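Local coordinates for polysaccharide deacetylase-like protein (Bacillus anthracis, PDB 4V33) that probably removes acetyl groups from cell-wall polysaccharide as a zinc-dependent deacetylase, and is required for osmotic stability and maintenance of cell shape, at residues W190-I193 with N194-N197; A172-K175 with Y176-D179; A312-K315 with K316-F320. One frame throughout, in Å; residues are numbered along the deposited sequence. Where two conformers were deposited one is given.

Contact 1 (W190-I193 with N194-N197)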
loop_
_atom_site.group_PDB
_atom_site.type_symbol
_atom_site.label_atom_id
_atom_site.label_comp_id
_atom_site.label_asym_id
_atom_site.label_seq_id
_atom_site.Cartn_x
_atom_site.Cartn_y
_atom_site.Cartn_z
ATOM N N TRP A 190 -2.398 5.186 -1.665
ATOM C CA TRP A 190 -2.543 4.665 -0.307
ATOM C C TRP A 190 -4.004 4.323 -0.000
ATOM O O TRP A 190 -4.297 3.332 0.678
ATOM C CB TRP A 190 -2.022 5.663 0.738
ATOM C CG TRP A 190 -2.059 5.071 2.104
ATOM C CD1 TRP A 190 -2.877 5.426 3.139
ATOM C CD2 TRP A 190 -1.264 3.984 2.571
ATOM N NE1 TRP A 190 -2.632 4.620 4.227
ATOM C CE2 TRP A 190 -1.645 3.729 3.904
ATOM C CE3 TRP A 190 -0.264 3.194 1.990
ATOM C CZ2 TRP A 190 -1.059 2.721 4.665
ATOM C CZ3 TRP A 190 0.315 2.195 2.744
ATOM C CH2 TRP A 190 -0.083 1.967 4.069
ATOM N N GLY A 191 -4.911 5.144 -0.518
ATOM C CA GLY A 191 -6.335 4.940 -0.312
ATOM C C GLY A 191 -6.885 3.671 -0.943
ATOM O O GLY A 191 -8.048 3.334 -0.723
ATOM N N ASP A 192 -6.058 2.965 -1.713
ATOM C CA ASP A 192 -6.507 1.763 -2.419
ATOM C C ASP A 192 -5.996 0.454 -1.816
ATOM O O ASP A 192 -6.249 -0.618 -2.377
ATOM C CB ASP A 192 -6.088 1.805 -3.892
ATOM C CG ASP A 192 -6.790 2.892 -4.678
ATOM O OD1 ASP A 192 -7.885 3.346 -4.261
ATOM O OD2 ASP A 192 -6.244 3.282 -5.735
ATOM N N ILE A 193 -5.279 0.517 -0.697
ATOM C CA ILE A 193 -4.675 -0.709 -0.157
ATOM C C ILE A 193 -5.681 -1.815 0.172
ATOM O O ILE A 193 -5.338 -2.995 0.102
ATOM C CB ILE A 193 -3.760 -0.445 1.064
ATOM C CG1 ILE A 193 -4.538 0.230 2.193
ATOM C CG2 ILE A 193 -2.541 0.377 0.651
ATOM C CD1 ILE A 193 -3.793 0.232 3.521
ATOM N N ASN A 194 -6.919 -1.443 0.500
ATOM C CA ASN A 194 -7.957 -2.434 0.785
ATOM C C ASN A 194 -8.876 -2.691 -0.405
ATOM O O ASN A 194 -9.798 -3.506 -0.325
ATOM C CB ASN A 194 -8.766 -2.019 2.014
ATOM C CG ASN A 194 -7.969 -2.164 3.296
ATOM O OD1 ASN A 194 -7.480 -3.251 3.605
ATOM N ND2 ASN A 194 -7.818 -1.063 4.037
ATOM N N LYS A 195 -8.592 -2.015 -1.514
ATOM C CA LYS A 195 -9.425 -2.112 -2.714
ATOM C C LYS A 195 -8.784 -2.969 -3.809
ATOM O O LYS A 195 -9.370 -3.146 -4.881
ATOM C CB LYS A 195 -9.712 -0.713 -3.265
ATOM C CG LYS A 195 -10.420 0.207 -2.279
ATOM C CD LYS A 195 -10.723 1.555 -2.920
ATOM C CE LYS A 195 -11.214 2.568 -1.892
ATOM N NZ LYS A 195 -12.491 2.169 -1.263
ATOM N N VAL A 196 -7.594 -3.493 -3.528
ATOM C CA VAL A 196 -6.854 -4.311 -4.486
ATOM C C VAL A 196 -6.408 -5.613 -3.849
ATOM O O VAL A 196 -6.333 -5.733 -2.632
ATOM C CB VAL A 196 -5.604 -3.582 -5.033
ATOM C CG1 VAL A 196 -6.007 -2.248 -5.666
ATOM C CG2 VAL A 196 -4.539 -3.391 -3.928
ATOM N N ASN A 197 -6.118 -6.595 -4.689
ATOM C CA ASN A 197 -5.623 -7.882 -4.230
ATOM C C ASN A 197 -4.134 -7.802 -3.918
ATOM O O ASN A 197 -3.367 -7.233 -4.700
ATOM C CB ASN A 197 -5.853 -8.933 -5.315
ATOM C CG ASN A 197 -5.489 -10.330 -4.865
ATOM O OD1 ASN A 197 -4.626 -10.983 -5.455
ATOM N ND2 ASN A 197 -6.149 -10.803 -3.816
HETATM O O HOH W 1 -8.416 1.023 0.626
#

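Contact 2 (A172-K175 with Y176-D179). With ACT (acetate ion), chain E.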
loop_
_atom_site.group_PDB
_atom_site.type_symbol
_atom_site.label_atom_id
_atom_site.label_comp_id
_atom_site.label_asym_id
_atom_site.label_seq_id
_atom_site.Cartn_x
_atom_site.Cartn_y
_atom_site.Cartn_z
ATOM N N ALA A 172 13.762 -11.832 -10.849
ATOM C CA ALA A 172 13.103 -13.051 -10.389
ATOM C C ALA A 172 12.102 -12.727 -9.283
ATOM O O ALA A 172 11.026 -13.328 -9.219
ATOM C CB ALA A 172 14.130 -14.072 -9.910
ATOM N N GLN A 173 12.458 -11.775 -8.426
ATOM C CA GLN A 173 11.578 -11.338 -7.343
ATOM C C GLN A 173 10.350 -10.613 -7.885
ATOM O O GLN A 173 9.215 -10.886 -7.468
ATOM C CB GLN A 173 12.362 -10.470 -6.357
ATOM C CG GLN A 173 13.390 -11.290 -5.574
ATOM C CD GLN A 173 14.512 -10.446 -4.987
ATOM O OE1 GLN A 173 14.392 -9.227 -4.846
ATOM N NE2 GLN A 173 15.611 -11.097 -4.639
ATOM N N MET A 174 10.567 -9.708 -8.833
ATOM C CA MET A 174 9.447 -9.010 -9.455
ATOM C C MET A 174 8.565 -9.970 -10.253
ATOM O O MET A 174 7.340 -9.823 -10.281
ATOM C CB MET A 174 9.941 -7.862 -10.327
ATOM C CG MET A 174 10.671 -6.774 -9.556
ATOM S SD MET A 174 9.673 -5.917 -8.296
ATOM C CE MET A 174 10.218 -6.736 -6.799
ATOM N N LYS A 175 9.182 -10.964 -10.884
ATOM C CA LYS A 175 8.414 -11.957 -11.627
ATOM C C LYS A 175 7.534 -12.756 -10.673
ATOM O O LYS A 175 6.413 -13.146 -11.028
ATOM C CB LYS A 175 9.342 -12.896 -12.411
ATOM C CG LYS A 175 8.608 -13.911 -13.273
ATOM C CD LYS A 175 9.583 -14.741 -14.087
ATOM C CE LYS A 175 8.868 -15.648 -15.088
ATOM N NZ LYS A 175 8.102 -16.743 -14.431
ATOM N N TYR A 176 8.035 -13.000 -9.465
ATOM C CA TYR A 176 7.216 -13.660 -8.452
ATOM C C TYR A 176 5.962 -12.830 -8.153
ATOM O O TYR A 176 4.858 -13.373 -8.066
ATOM C CB TYR A 176 8.012 -13.953 -7.170
ATOM C CG TYR A 176 7.178 -14.666 -6.126
ATOM C CD1 TYR A 176 6.423 -13.946 -5.213
ATOM C CD2 TYR A 176 7.122 -16.052 -6.075
ATOM C CE1 TYR A 176 5.631 -14.585 -4.272
ATOM C CE2 TYR A 176 6.333 -16.701 -5.131
ATOM C CZ TYR A 176 5.597 -15.955 -4.232
ATOM O OH TYR A 176 4.806 -16.588 -3.293
ATOM N N LEU A 177 6.127 -11.520 -8.009
ATOM C CA LEU A 177 4.979 -10.648 -7.776
ATOM C C LEU A 177 3.994 -10.728 -8.948
ATOM O O LEU A 177 2.767 -10.810 -8.756
ATOM C CB LEU A 177 5.441 -9.207 -7.556
ATOM C CG LEU A 177 6.366 -8.995 -6.360
ATOM C CD1 LEU A 177 6.674 -7.510 -6.195
ATOM C CD2 LEU A 177 5.721 -9.547 -5.099
ATOM N N LYS A 178 4.535 -10.698 -10.162
ATOM C CA LYS A 178 3.728 -10.749 -11.380
ATOM C C LYS A 178 2.945 -12.045 -11.476
ATOM O O LYS A 178 1.758 -12.037 -11.811
ATOM C CB LYS A 178 4.619 -10.598 -12.618
ATOM C CG LYS A 178 3.885 -10.658 -13.955
ATOM C CD LYS A 178 4.842 -10.386 -15.110
ATOM C CE LYS A 178 4.113 -10.451 -16.453
ATOM N NZ LYS A 178 5.013 -10.110 -17.595
ATOM N N ASP A 179 3.609 -13.159 -11.174
ATOM C CA ASP A 179 2.998 -14.474 -11.299
ATOM C C ASP A 179 2.011 -14.825 -10.186
ATOM O O ASP A 179 1.241 -15.783 -10.320
ATOM C CB ASP A 179 4.082 -15.554 -11.359
ATOM C CG ASP A 179 4.888 -15.494 -12.631
ATOM O OD1 ASP A 179 4.456 -14.795 -13.571
ATOM O OD2 ASP A 179 5.947 -16.153 -12.686
HETATM C C ACT E . 1.550 -15.607 -2.465
HETATM O O ACT E . 2.679 -15.076 -2.452
HETATM O OXT ACT E . 0.597 -14.855 -2.175
HETATM C CH3 ACT E . 1.354 -17.056 -2.806
#

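Contact 3 (A312-K315 with K316-F320)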
loop_
_atom_site.group_PDB
_atom_site.type_symbol
_atom_site.label_atom_id
_atom_site.label_comp_id
_atom_site.label_asym_id
_atom_site.label_seq_id
_atom_site.Cartn_x
_atom_site.Cartn_y
_atom_site.Cartn_z
ATOM N N ALA A 312 7.625 14.273 14.750
ATOM C CA ALA A 312 6.914 15.544 14.800
ATOM C C ALA A 312 7.397 16.529 13.732
ATOM O O ALA A 312 6.592 17.262 13.152
ATOM C CB ALA A 312 7.009 16.155 16.176
ATOM N N GLU A 313 8.704 16.548 13.471
ATOM C CA GLU A 313 9.235 17.420 12.429
ATOM C C GLU A 313 8.793 16.927 11.053
ATOM O O GLU A 313 8.362 17.714 10.205
ATOM C CB GLU A 313 10.768 17.501 12.501
ATOM C CG GLU A 313 11.305 18.192 13.753
ATOM C CD GLU A 313 11.066 19.694 13.766
ATOM O OE1 GLU A 313 10.602 20.251 12.750
ATOM O OE2 GLU A 313 11.351 20.327 14.807
ATOM N N THR A 314 8.883 15.615 10.850
ATOM C CA THR A 314 8.520 15.000 9.582
ATOM C C THR A 314 7.047 15.243 9.249
ATOM O O THR A 314 6.701 15.479 8.091
ATOM C CB THR A 314 8.848 13.497 9.616
ATOM O OG1 THR A 314 10.243 13.340 9.910
ATOM C CG2 THR A 314 8.550 12.824 8.273
ATOM N N LYS A 315 6.198 15.223 10.277
ATOM C CA LYS A 315 4.751 15.380 10.130
ATOM C C LYS A 315 4.392 16.730 9.508
ATOM O O LYS A 315 3.343 16.882 8.886
ATOM C CB LYS A 315 4.081 15.265 11.506
ATOM C CG LYS A 315 2.564 15.211 11.472
ATOM C CD LYS A 315 1.995 14.862 12.836
ATOM C CE LYS A 315 0.482 14.675 12.775
ATOM N NZ LYS A 315 -0.086 14.286 14.098
ATOM N N LYS A 316 5.265 17.716 9.692
ATOM C CA LYS A 316 5.026 19.041 9.132
ATOM C C LYS A 316 5.033 19.040 7.603
ATOM O O LYS A 316 4.402 19.900 6.973
ATOM C CB LYS A 316 6.078 20.026 9.641
ATOM C CG LYS A 316 6.059 20.236 11.143
ATOM C CD LYS A 316 7.261 21.064 11.583
ATOM C CE LYS A 316 7.293 21.212 13.095
ATOM N NZ LYS A 316 8.461 22.025 13.545
ATOM N N TYR A 317 5.736 18.074 7.014
ATOM C CA TYR A 317 6.069 18.134 5.592
ATOM C C TYR A 317 5.661 16.918 4.769
ATOM O O TYR A 317 5.482 17.032 3.561
ATOM C CB TYR A 317 7.575 18.365 5.421
ATOM C CG TYR A 317 8.090 19.487 6.292
ATOM C CD1 TYR A 317 7.597 20.779 6.145
ATOM C CD2 TYR A 317 9.043 19.257 7.274
ATOM C CE1 TYR A 317 8.046 21.811 6.942
ATOM C CE2 TYR A 317 9.506 20.290 8.076
ATOM C CZ TYR A 317 8.995 21.565 7.905
ATOM O OH TYR A 317 9.436 22.614 8.686
ATOM N N TYR A 318 5.525 15.768 5.420
ATOM C CA TYR A 318 5.256 14.512 4.718
ATOM C C TYR A 318 4.036 13.810 5.291
ATOM O O TYR A 318 3.782 13.887 6.490
ATOM C CB TYR A 318 6.463 13.574 4.815
ATOM C CG TYR A 318 7.714 14.117 4.167
ATOM C CD1 TYR A 318 7.919 13.980 2.797
ATOM C CD2 TYR A 318 8.679 14.781 4.918
ATOM C CE1 TYR A 318 9.049 14.473 2.190
ATOM C CE2 TYR A 318 9.820 15.281 4.323
ATOM C CZ TYR A 318 10.000 15.123 2.957
ATOM O OH TYR A 318 11.126 15.616 2.338
ATOM N N GLN A 319 3.287 13.117 4.433
ATOM C CA GLN A 319 2.166 12.303 4.880
ATOM C C GLN A 319 2.614 10.897 5.285
ATOM O O GLN A 319 1.958 10.249 6.105
ATOM C CB GLN A 319 1.115 12.182 3.777
ATOM C CG GLN A 319 0.472 13.483 3.368
ATOM C CD GLN A 319 -0.352 13.321 2.111
ATOM O OE1 GLN A 319 -0.310 14.165 1.214
ATOM N NE2 GLN A 319 -1.099 12.222 2.033
ATOM N N PHE A 320 3.725 10.433 4.710
ATOM C CA PHE A 320 4.183 9.052 4.897
ATOM C C PHE A 320 5.671 9.041 5.197
ATOM O O PHE A 320 6.438 9.789 4.592
ATOM C CB PHE A 320 3.935 8.210 3.632
ATOM C CG PHE A 320 2.501 8.153 3.223
ATOM C CD1 PHE A 320 1.636 7.257 3.822
ATOM C CD2 PHE A 320 2.008 9.020 2.260
ATOM C CE1 PHE A 320 0.304 7.216 3.463
ATOM C CE2 PHE A 320 0.673 8.993 1.892
ATOM C CZ PHE A 320 -0.182 8.086 2.493
HETATM O O HOH W 2 11.033 21.854 10.765
HETATM O O HOH W 3 1.763 14.799 7.998
#

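Contact 1 (W190-I193 with N194-N197)
D192 and K195 meet twice, through the backbone and through their side chains. The backbone bond runs from K195 N to D192 O at 2.9 Å, with an N-H···O angle of 153°; its donor stands well above the plane of the D192 carbonyl, as suits a tight turn following a short 3-10 segment. A water forms a second polar link, donating to G191 O and accepting from N194 N at 2.9 Å, and so bridges the peptides on either side of D192 and I193.

The aliphatic part of K195 passes by polar atoms: CD lies 3.6 Å from D192 OD1 and CE 3.5 Å from G191 O, while a bend at the last torsion (chi4 -63°) carries NZ off to a salt bridge with E116. The D192 carboxylate pairs with R189 instead. I193 CD1 rests over one face of the W190 indole, 3.9 Å above its plane, toward the rim.

The turn lies in the loop between strands 183-185 and 199-206 of the parallel sheet. I193 and V196 pack on L185. K195 ties the turn to E116 of strand 115-124, and N194 to E141 and Q142, just past strand 130-140, where the polysaccharide deacetylase domain joins the N-terminal domain.

Contact 2 (A172-K175 with Y176-D179)
K175 and D179, one helical turn apart, form a salt bridge in which NZ donates to D179 OD2 at 2.8 Å, using the syn lone pair of the carboxylate. With CG anti to the backbone N (chi1 -177°), the lysine runs extended and bends at its last torsion, which brings the ammonium to D179 OD2. Its CG also lies 3.5 Å from D179 OD2, so methylene and charge both meet the same oxygen.

On the buried side, M174 and L177 lie alongside each other, and the methyl CE touches L177 CD1 at 3.7 Å. Both side chains reach V202 on strand 199-206, and M174 also packs on helix 211-221. Y176 OH donates to an acetate oxygen at 2.7 Å; this ion, probably from the crystallisation liquor, is also bound by Y182 and K198.

Regular i to i+4 backbone bonds set these positions, from Y176 N to A172 O at 3.0 Å through to D179 N to K175 O at 2.8 Å. Farther out, Q173 is held by Y149, and K178 by D223 and L221 O.

The helix is therefore amphipathic, with a hydrophobic face against the sheet and an exposed ion pair on its last turn, where the negative D179 probably interacts unfavourably with the helix dipole but is offset by K175.

Contact 3 (A312-K315 with K316-F320)
T314 O is gripped by two backbone donors from the chain that leaves helix 308-315. Y318 N comes nearly head-on, at 2.9 Å with a C=O···N angle of 171°, whereas Y317 N approaches from above the carbonyl plane at 3.0 Å. A third backbone bond, K316 N to E313 O, has a similarly raised donor; this bond and that of Y317 are i to i+3, that of Y318 i to i+4.

The side chains of E313 and K316 run alongside each other in the same direction. K316 NZ donates to E313 OE1 at 2.9 Å from 44° above the carboxylate plane. A bend in the glutamate at chi2 (-71°) folds its carboxylate back along the extended lysine; its other oxygen, OE2, pairs with K309.

The Y317 ring carries K316 CB over the centre of one face, 3.6 Å above the plane. A water in the plane of this ring, at its edge, links Y317 OH to E313 OE1, to which it donates at 2.6 Å. A second water donates to both K315 O and Y318 O, spanning the turn.

Deeper in, T314 CG2 packs at 3.9 Å against CD2 of Y318, whose hydroxyl bonds to S263 on strand 259-263. T314 OG1 is bonded to V310 O within the helix, and K315 reaches D336.

E313 OE1 thus has both an ammonium and a water as donors, with K309 on the other oxygen, surroundings that would probably favour the ionised carboxylate. The carbonyls of E313 and T314 accept from backbone donors and that of K315 from water, as the chain turns towards strand 320-326.

In the fold
From the N terminus, the chain first builds the antiparallel sheet domain and then enters the parallel sheet domain that holds the zinc. The three contacts follow in series, none enclosing or crossing another. Contact 2 comes first and spans successive turns of one helix, lying against the central parallel sheet. Contact 1 is a turn within the loop between strands 183-185 and 199-206, at the junction of the two domains. Contact 3 comes much later, at the passage from helix 308-315 to strand 320-326. Contacts 1 and 3 touch where W190 CG meets F320 CE1 at 3.5 Å; contacts 2 and 3, their centres about 33 Å apart, lie on opposite sides of the chain's centre.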